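Local coordinates for protein lipoxygenase (Cyanothece sp., PDB 5EK8) that probably inserts molecular oxygen into polyunsaturated fatty acids with R stereochemistry at carbon 9, using a single non-heme iron, at residues R379-L387 with V467-I478; D247-L255 with F297-P306. One frame throughout, in Å; residues are numbered along the deposited sequence.

Contact 1: R379-L387 with V467-I478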
# COMPACT_ATOMS: atom_id res chain seq x y z
N ARG A 379 -15.07 -14.01 -6.28
CA ARG A 379 -15.72 -14.83 -5.25
C ARG A 379 -15.59 -16.33 -5.53
O ARG A 379 -14.86 -17.04 -4.83
CB ARG A 379 -17.19 -14.45 -5.13
CG ARG A 379 -17.45 -13.37 -4.10
CD ARG A 379 -18.77 -12.67 -4.33
NE ARG A 379 -18.57 -11.23 -4.28
CZ ARG A 379 -18.73 -10.42 -5.32
NH1 ARG A 379 -18.52 -9.12 -5.18
NH2 ARG A 379 -19.10 -10.90 -6.49
N LYS A 380 -16.31 -16.82 -6.53
CA LYS A 380 -16.27 -18.24 -6.89
C LYS A 380 -14.95 -18.64 -7.56
O LYS A 380 -14.53 -19.79 -7.47
CB LYS A 380 -17.43 -18.59 -7.82
CG LYS A 380 -18.79 -18.66 -7.14
CD LYS A 380 -19.76 -19.49 -7.95
CE LYS A 380 -21.11 -19.61 -7.26
NZ LYS A 380 -22.00 -20.58 -7.96
N ASN A 381 -14.31 -17.68 -8.21
CA ASN A 381 -13.07 -17.95 -8.93
C ASN A 381 -11.86 -18.11 -7.99
O ASN A 381 -11.55 -17.21 -7.21
CB ASN A 381 -12.80 -16.84 -9.95
CG ASN A 381 -11.83 -17.26 -11.03
OD1 ASN A 381 -10.70 -17.69 -10.74
ND2 ASN A 381 -12.26 -17.17 -12.28
N PRO A 382 -11.19 -19.26 -8.07
CA PRO A 382 -10.02 -19.64 -7.26
C PRO A 382 -8.95 -18.55 -7.17
O PRO A 382 -8.24 -18.51 -6.17
CB PRO A 382 -9.46 -20.87 -8.00
CG PRO A 382 -10.38 -21.13 -9.15
CD PRO A 382 -11.64 -20.38 -8.91
N ILE A 383 -8.85 -17.69 -8.18
CA ILE A 383 -7.88 -16.61 -8.17
C ILE A 383 -8.09 -15.70 -6.95
O ILE A 383 -7.13 -15.11 -6.43
CB ILE A 383 -7.95 -15.79 -9.47
CG1 ILE A 383 -7.45 -16.64 -10.64
CG2 ILE A 383 -7.11 -14.53 -9.38
CD1 ILE A 383 -6.01 -17.07 -10.49
N ARG A 384 -9.33 -15.61 -6.48
CA ARG A 384 -9.64 -14.94 -5.22
C ARG A 384 -8.74 -15.44 -4.09
O ARG A 384 -8.03 -14.67 -3.44
CB ARG A 384 -11.10 -15.16 -4.84
CG ARG A 384 -11.40 -14.79 -3.40
CD ARG A 384 -12.46 -15.72 -2.82
NE ARG A 384 -13.20 -15.07 -1.74
CZ ARG A 384 -14.36 -15.52 -1.27
NH1 ARG A 384 -14.98 -14.87 -0.30
NH2 ARG A 384 -14.90 -16.62 -1.78
N LEU A 385 -8.77 -16.76 -3.90
CA LEU A 385 -7.97 -17.43 -2.87
C LEU A 385 -6.49 -17.10 -3.00
O LEU A 385 -5.74 -17.19 -2.03
CB LEU A 385 -8.17 -18.95 -2.96
CG LEU A 385 -9.19 -19.59 -2.02
CD1 LEU A 385 -10.48 -18.79 -1.95
CD2 LEU A 385 -9.48 -21.02 -2.45
N MET A 386 -6.09 -16.70 -4.19
CA MET A 386 -4.69 -16.40 -4.46
C MET A 386 -4.37 -14.93 -4.23
O MET A 386 -3.26 -14.60 -3.79
CB MET A 386 -4.35 -16.81 -5.89
CG MET A 386 -3.05 -16.24 -6.41
SD MET A 386 -2.72 -16.85 -8.07
CE MET A 386 -1.19 -16.01 -8.41
N LEU A 387 -5.34 -14.05 -4.50
CA LEU A 387 -5.08 -12.61 -4.47
C LEU A 387 -5.48 -11.91 -3.17
O LEU A 387 -4.76 -11.04 -2.69
CB LEU A 387 -5.77 -11.94 -5.65
CG LEU A 387 -5.06 -12.06 -7.00
CD1 LEU A 387 -5.83 -11.32 -8.08
CD2 LEU A 387 -3.64 -11.55 -6.89
N VAL A 467 2.61 -19.12 -9.40
CA VAL A 467 1.49 -18.76 -10.26
C VAL A 467 1.20 -19.86 -11.28
O VAL A 467 0.05 -20.26 -11.46
CB VAL A 467 1.75 -17.44 -11.01
CG1 VAL A 467 0.67 -17.18 -12.05
CG2 VAL A 467 1.83 -16.28 -10.04
N ASP A 468 2.25 -20.34 -11.95
CA ASP A 468 2.10 -21.43 -12.91
C ASP A 468 1.43 -22.64 -12.26
O ASP A 468 0.45 -23.17 -12.78
CB ASP A 468 3.46 -21.83 -13.49
CG ASP A 468 3.93 -20.89 -14.58
OD1 ASP A 468 3.08 -20.31 -15.28
OD2 ASP A 468 5.16 -20.73 -14.74
N ALA A 469 1.97 -23.05 -11.12
CA ALA A 469 1.43 -24.20 -10.39
C ALA A 469 -0.04 -24.02 -10.03
O ALA A 469 -0.87 -24.88 -10.33
CB ALA A 469 2.25 -24.45 -9.14
N PHE A 470 -0.35 -22.89 -9.41
CA PHE A 470 -1.71 -22.59 -8.97
C PHE A 470 -2.68 -22.63 -10.14
O PHE A 470 -3.73 -23.28 -10.07
CB PHE A 470 -1.76 -21.23 -8.29
CG PHE A 470 -3.10 -20.90 -7.69
CD1 PHE A 470 -4.09 -20.27 -8.44
CD2 PHE A 470 -3.37 -21.20 -6.36
CE1 PHE A 470 -5.31 -19.96 -7.89
CE2 PHE A 470 -4.60 -20.90 -5.80
CZ PHE A 470 -5.57 -20.28 -6.56
N PHE A 471 -2.33 -21.92 -11.21
CA PHE A 471 -3.17 -21.87 -12.40
C PHE A 471 -3.40 -23.27 -12.96
O PHE A 471 -4.50 -23.59 -13.40
CB PHE A 471 -2.53 -20.98 -13.47
CG PHE A 471 -2.96 -19.54 -13.38
CD1 PHE A 471 -3.79 -18.99 -14.34
CD2 PHE A 471 -2.54 -18.74 -12.33
CE1 PHE A 471 -4.19 -17.67 -14.26
CE2 PHE A 471 -2.93 -17.42 -12.24
CZ PHE A 471 -3.76 -16.88 -13.21
N ALA A 472 -2.35 -24.09 -12.95
CA ALA A 472 -2.48 -25.46 -13.43
C ALA A 472 -3.47 -26.26 -12.58
O ALA A 472 -4.34 -26.94 -13.11
CB ALA A 472 -1.12 -26.14 -13.44
N LYS A 473 -3.33 -26.15 -11.26
CA LYS A 473 -4.16 -26.92 -10.33
C LYS A 473 -5.65 -26.59 -10.43
O LYS A 473 -6.49 -27.49 -10.46
CB LYS A 473 -3.67 -26.70 -8.89
CG LYS A 473 -4.63 -27.22 -7.84
CD LYS A 473 -4.11 -26.99 -6.43
CE LYS A 473 -2.89 -27.86 -6.14
NZ LYS A 473 -2.46 -27.75 -4.72
N HIS A 474 -5.97 -25.30 -10.49
CA HIS A 474 -7.36 -24.86 -10.48
C HIS A 474 -7.86 -24.44 -11.86
O HIS A 474 -8.80 -23.65 -11.97
CB HIS A 474 -7.55 -23.70 -9.51
CG HIS A 474 -6.98 -23.95 -8.15
ND1 HIS A 474 -7.69 -24.58 -7.15
CD2 HIS A 474 -5.77 -23.64 -7.61
CE1 HIS A 474 -6.94 -24.66 -6.06
NE2 HIS A 474 -5.77 -24.09 -6.32
N GLN A 475 -7.24 -24.97 -12.91
CA GLN A 475 -7.54 -24.57 -14.29
C GLN A 475 -9.03 -24.63 -14.62
O GLN A 475 -9.60 -23.67 -15.15
CB GLN A 475 -6.76 -25.45 -15.27
CG GLN A 475 -7.22 -25.31 -16.72
CD GLN A 475 -7.67 -26.64 -17.30
OE1 GLN A 475 -7.10 -27.69 -17.00
NE2 GLN A 475 -8.71 -26.59 -18.14
N GLN A 476 -9.66 -25.76 -14.31
CA GLN A 476 -11.07 -25.96 -14.62
C GLN A 476 -11.95 -24.93 -13.93
O GLN A 476 -12.83 -24.33 -14.55
CB GLN A 476 -11.51 -27.37 -14.24
CG GLN A 476 -12.85 -27.77 -14.82
CD GLN A 476 -12.94 -27.53 -16.32
OE1 GLN A 476 -11.98 -27.77 -17.06
NE2 GLN A 476 -14.09 -27.05 -16.77
N ALA A 477 -11.71 -24.71 -12.64
CA ALA A 477 -12.50 -23.76 -11.87
C ALA A 477 -12.22 -22.32 -12.32
O ALA A 477 -13.14 -21.50 -12.39
CB ALA A 477 -12.22 -23.91 -10.39
N ILE A 478 -10.96 -22.02 -12.62
CA ILE A 478 -10.58 -20.70 -13.10
C ILE A 478 -11.30 -20.37 -14.41
O ILE A 478 -11.77 -19.24 -14.60
CB ILE A 478 -9.06 -20.58 -13.30
CG1 ILE A 478 -8.34 -20.58 -11.95
CG2 ILE A 478 -8.70 -19.32 -14.07
CD1 ILE A 478 -6.84 -20.40 -12.06
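The ring of Pro382 is the main bump of this contact, and it fills a hollow where helix 451-473 gives way, at His474, to helix 475-480. His474 CB floors the hollow at 3.7 Å from Pro382 CB, while Ala477 CB and Ile478 CG1 wall in Pro382 CG. A compact, rigid ring suits so small a dent. The next bump is Ile383: its CD1 lies 3.5 Å from Phe471 CZ and also touches Ile478 CD1. Met386, extended with CG anti to the backbone N (chi1 165°), lays CB over one face of Phe470, 4.0 Å from the ring centroid. Its sulfur reaches the same ring obliquely, a Met-aromatic contact, and CE ends against Val467 CG2. The opposite face of Phe470 is covered by the imidazole CD2 of His474, and Pro382 O lies at the ring edge.

Asn381 is the polar exception. Its OD1 uses an in-plane lone pair to cap Ile383 N at 3.2 Å, while ND2 donates to Glu481 O and, weakly, to Ile478 O. Cohesion therefore comes chiefly from apolar and aromatic fit, with one buried amide serving the start of helix 383-391 and the backbone at the end of helix 475-480.

Contact 2: D247-L255 with F297-P306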
# COMPACT_ATOMS: atom_id res chain seq x y z
N ASP A 247 31.86 6.59 1.16
CA ASP A 247 31.43 6.42 -0.23
C ASP A 247 30.88 5.02 -0.52
O ASP A 247 29.90 4.87 -1.26
CB ASP A 247 32.58 6.73 -1.19
CG ASP A 247 32.96 8.20 -1.21
OD1 ASP A 247 34.00 8.54 -1.81
OD2 ASP A 247 32.21 9.01 -0.62
N GLU A 248 31.53 4.02 0.06
CA GLU A 248 31.12 2.63 -0.12
C GLU A 248 29.68 2.44 0.32
O GLU A 248 28.87 1.80 -0.37
CB GLU A 248 32.04 1.69 0.68
CG GLU A 248 33.52 1.74 0.28
CD GLU A 248 34.24 3.00 0.77
OE1 GLU A 248 33.67 3.71 1.62
OE2 GLU A 248 35.36 3.27 0.29
N TYR A 249 29.36 3.01 1.47
CA TYR A 249 28.02 2.90 2.04
C TYR A 249 27.02 3.73 1.25
O TYR A 249 25.87 3.33 1.09
CB TYR A 249 28.03 3.32 3.52
CG TYR A 249 26.75 2.95 4.22
CD1 TYR A 249 26.46 1.62 4.53
CD2 TYR A 249 25.81 3.92 4.57
CE1 TYR A 249 25.28 1.28 5.16
CE2 TYR A 249 24.64 3.59 5.20
CZ TYR A 249 24.37 2.26 5.50
OH TYR A 249 23.20 1.92 6.13
N PHE A 250 27.47 4.89 0.77
CA PHE A 250 26.65 5.75 -0.08
C PHE A 250 26.17 4.98 -1.30
O PHE A 250 24.97 4.98 -1.62
CB PHE A 250 27.44 6.99 -0.50
CG PHE A 250 26.69 7.91 -1.41
CD1 PHE A 250 26.94 7.94 -2.77
CD2 PHE A 250 25.72 8.77 -0.90
CE1 PHE A 250 26.25 8.80 -3.60
CE2 PHE A 250 25.03 9.64 -1.73
CZ PHE A 250 25.29 9.65 -3.08
N VAL A 251 27.11 4.32 -1.96
CA VAL A 251 26.80 3.51 -3.14
C VAL A 251 25.89 2.34 -2.78
O VAL A 251 24.88 2.09 -3.45
CB VAL A 251 28.09 2.97 -3.80
CG1 VAL A 251 27.76 1.90 -4.82
CG2 VAL A 251 28.86 4.11 -4.43
N LEU A 252 26.25 1.62 -1.72
CA LEU A 252 25.45 0.48 -1.27
C LEU A 252 23.99 0.86 -1.03
O LEU A 252 23.09 0.11 -1.38
CB LEU A 252 26.05 -0.13 -0.01
CG LEU A 252 27.24 -1.05 -0.24
CD1 LEU A 252 27.77 -1.57 1.08
CD2 LEU A 252 26.85 -2.20 -1.16
N ARG A 253 23.76 2.03 -0.44
CA ARG A 253 22.40 2.44 -0.11
C ARG A 253 21.69 3.04 -1.30
O ARG A 253 20.46 3.02 -1.38
CB ARG A 253 22.39 3.42 1.06
CG ARG A 253 22.93 2.82 2.36
CD ARG A 253 22.40 1.40 2.58
NE ARG A 253 21.00 1.39 3.02
CZ ARG A 253 20.30 0.29 3.25
NH1 ARG A 253 19.03 0.37 3.64
NH2 ARG A 253 20.85 -0.90 3.07
N VAL A 254 22.46 3.59 -2.24
CA VAL A 254 21.88 4.01 -3.51
C VAL A 254 21.31 2.78 -4.22
O VAL A 254 20.21 2.82 -4.78
CB VAL A 254 22.91 4.72 -4.40
CG1 VAL A 254 22.47 4.70 -5.86
CG2 VAL A 254 23.11 6.15 -3.92
N LEU A 255 22.07 1.69 -4.17
CA LEU A 255 21.68 0.44 -4.83
C LEU A 255 20.54 -0.30 -4.14
O LEU A 255 19.57 -0.71 -4.78
CB LEU A 255 22.88 -0.50 -4.94
CG LEU A 255 23.89 -0.23 -6.06
CD1 LEU A 255 25.03 -1.23 -5.97
CD2 LEU A 255 23.21 -0.28 -7.43
N PHE A 297 28.15 7.87 -11.10
CA PHE A 297 28.93 6.73 -10.61
C PHE A 297 29.69 6.11 -11.77
O PHE A 297 29.31 6.27 -12.92
CB PHE A 297 28.02 5.69 -9.95
CG PHE A 297 27.06 6.27 -8.95
CD1 PHE A 297 27.39 6.31 -7.60
CD2 PHE A 297 25.83 6.77 -9.35
CE1 PHE A 297 26.51 6.84 -6.67
CE2 PHE A 297 24.95 7.30 -8.43
CZ PHE A 297 25.29 7.33 -7.09
N VAL A 298 30.77 5.41 -11.46
CA VAL A 298 31.48 4.65 -12.48
C VAL A 298 31.54 3.19 -12.05
O VAL A 298 31.56 2.89 -10.85
CB VAL A 298 32.90 5.22 -12.74
CG1 VAL A 298 33.81 4.97 -11.52
CG2 VAL A 298 33.49 4.62 -14.01
N LEU A 299 31.55 2.29 -13.02
CA LEU A 299 31.64 0.86 -12.73
C LEU A 299 33.04 0.35 -13.06
O LEU A 299 33.45 0.35 -14.22
CB LEU A 299 30.59 0.09 -13.52
CG LEU A 299 30.54 -1.43 -13.29
CD1 LEU A 299 30.00 -1.75 -11.91
CD2 LEU A 299 29.72 -2.10 -14.38
N LYS A 300 33.77 -0.06 -12.03
CA LYS A 300 35.12 -0.57 -12.22
C LYS A 300 35.27 -1.92 -11.54
O LYS A 300 35.22 -2.01 -10.31
CB LYS A 300 36.14 0.43 -11.67
CG LYS A 300 37.28 0.76 -12.63
CD LYS A 300 37.71 2.22 -12.53
CE LYS A 300 38.15 2.59 -11.12
NZ LYS A 300 38.53 4.03 -11.01
N ASP A 301 35.42 -2.96 -12.35
CA ASP A 301 35.64 -4.32 -11.86
C ASP A 301 34.51 -4.84 -10.98
O ASP A 301 34.75 -5.53 -9.99
CB ASP A 301 36.96 -4.41 -11.10
CG ASP A 301 38.14 -3.91 -11.91
OD1 ASP A 301 38.20 -4.21 -13.13
OD2 ASP A 301 39.01 -3.22 -11.33
N GLY A 302 33.27 -4.51 -11.35
CA GLY A 302 32.11 -5.01 -10.64
C GLY A 302 31.79 -4.23 -9.38
O GLY A 302 31.01 -4.68 -8.53
N LYS A 303 32.39 -3.06 -9.25
CA LYS A 303 32.13 -2.18 -8.12
C LYS A 303 31.67 -0.82 -8.63
O LYS A 303 32.11 -0.37 -9.70
CB LYS A 303 33.38 -2.02 -7.25
CG LYS A 303 33.10 -1.98 -5.75
CD LYS A 303 33.07 -3.38 -5.16
CE LYS A 303 32.74 -3.35 -3.67
NZ LYS A 303 32.61 -4.72 -3.11
N LEU A 304 30.79 -0.17 -7.89
CA LEU A 304 30.34 1.17 -8.25
C LEU A 304 30.94 2.22 -7.32
O LEU A 304 30.73 2.18 -6.11
CB LEU A 304 28.81 1.25 -8.21
CG LEU A 304 28.04 0.83 -9.46
CD1 LEU A 304 26.55 0.86 -9.18
CD2 LEU A 304 28.39 1.74 -10.63
N PHE A 305 31.68 3.16 -7.90
CA PHE A 305 32.25 4.27 -7.14
C PHE A 305 31.61 5.58 -7.57
O PHE A 305 31.36 5.78 -8.76
CB PHE A 305 33.77 4.34 -7.35
CG PHE A 305 34.48 3.03 -7.16
CD1 PHE A 305 35.00 2.68 -5.92
CD2 PHE A 305 34.62 2.14 -8.21
CE1 PHE A 305 35.65 1.48 -5.74
CE2 PHE A 305 35.27 0.94 -8.04
CZ PHE A 305 35.79 0.60 -6.80
N PRO A 306 31.35 6.48 -6.62
CA PRO A 306 30.78 7.79 -6.98
C PRO A 306 31.83 8.72 -7.58
O PRO A 306 32.89 8.90 -6.99
CB PRO A 306 30.26 8.32 -5.64
CG PRO A 306 31.17 7.70 -4.62
CD PRO A 306 31.59 6.36 -5.17
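Phe297 and Phe250 meet rim to rim: Phe250 CE1 lies near the plane of Phe297, 3.7 Å from Phe297 CE1, and the ring planes are turned only about 26° from each other, yet the two do not stack. One face of Phe250 carries the CG2 methyl of Val254, offset toward the rim, and beyond the contact Phe250 also meets the ring of Phe346 on helix 337-377. Helix 247-256 here lies across a β-hairpin, its axis at 113° to strand 303-306. The hairpin turns tightly through Asp301 and Gly302, whose positive phi values fit a type I' turn, a conformation that glycine adopts easily.

Phe297, Leu304 and Pro306 all point from the hairpin toward the helix, whereas Phe305 points away. Proline suits its place because Val298 and Phe305 form the adjacent hydrogen-bonded pair, which leaves Pro306 opposite Phe297 at a non-hydrogen-bonded site where the partner strand 291-300 asks for no N-H from residue 306. Its CD touches Val251 CG2 at 3.6 Å, and its CG lies 3.8 Å from Asp247 CB. The carboxylate of Asp247 has other work: OD2 forms a salt bridge with Lys343 and accepts from Trp339 NE1, tying this end of the helix to helix 337-377.

Val251 sits at the centre. With CG1 anti to the backbone N (chi1 168°), its two methyls straddle the carbonyl oxygen of Leu304; CG1 also meets Leu304 CB, and CG2 reaches past that oxygen to the proline. A β-branched residue suits this spot, since both branches find a partner. One turn on, Val254 spreads both methyls at the tip of Phe297, each about 4.0 Å from CZ. At the far end two leucines close the interface, Leu255 CD2 resting 3.9 Å from Leu304 CD1.

How the contacts relate
Contact 2 comes first along the chain, and both its segments are complete before contact 1 begins. The centres of the two contacts are 43 Å apart and their nearest atoms about 24 Å, with no helix or strand in common. Helix 337-377 links them: it packs against residues of contact 2 and ends just before 379-387. This helix carries the iron ligands His359 and His364. Contact 1 in turn leans on helix 549-574, which supplies His570 and Asn574 to the same iron. Contact 2 thus joins a helix to the six-stranded sheet and contact 1 joins helical elements, both packing directly against the iron-bearing helices while lying away from the metal itself.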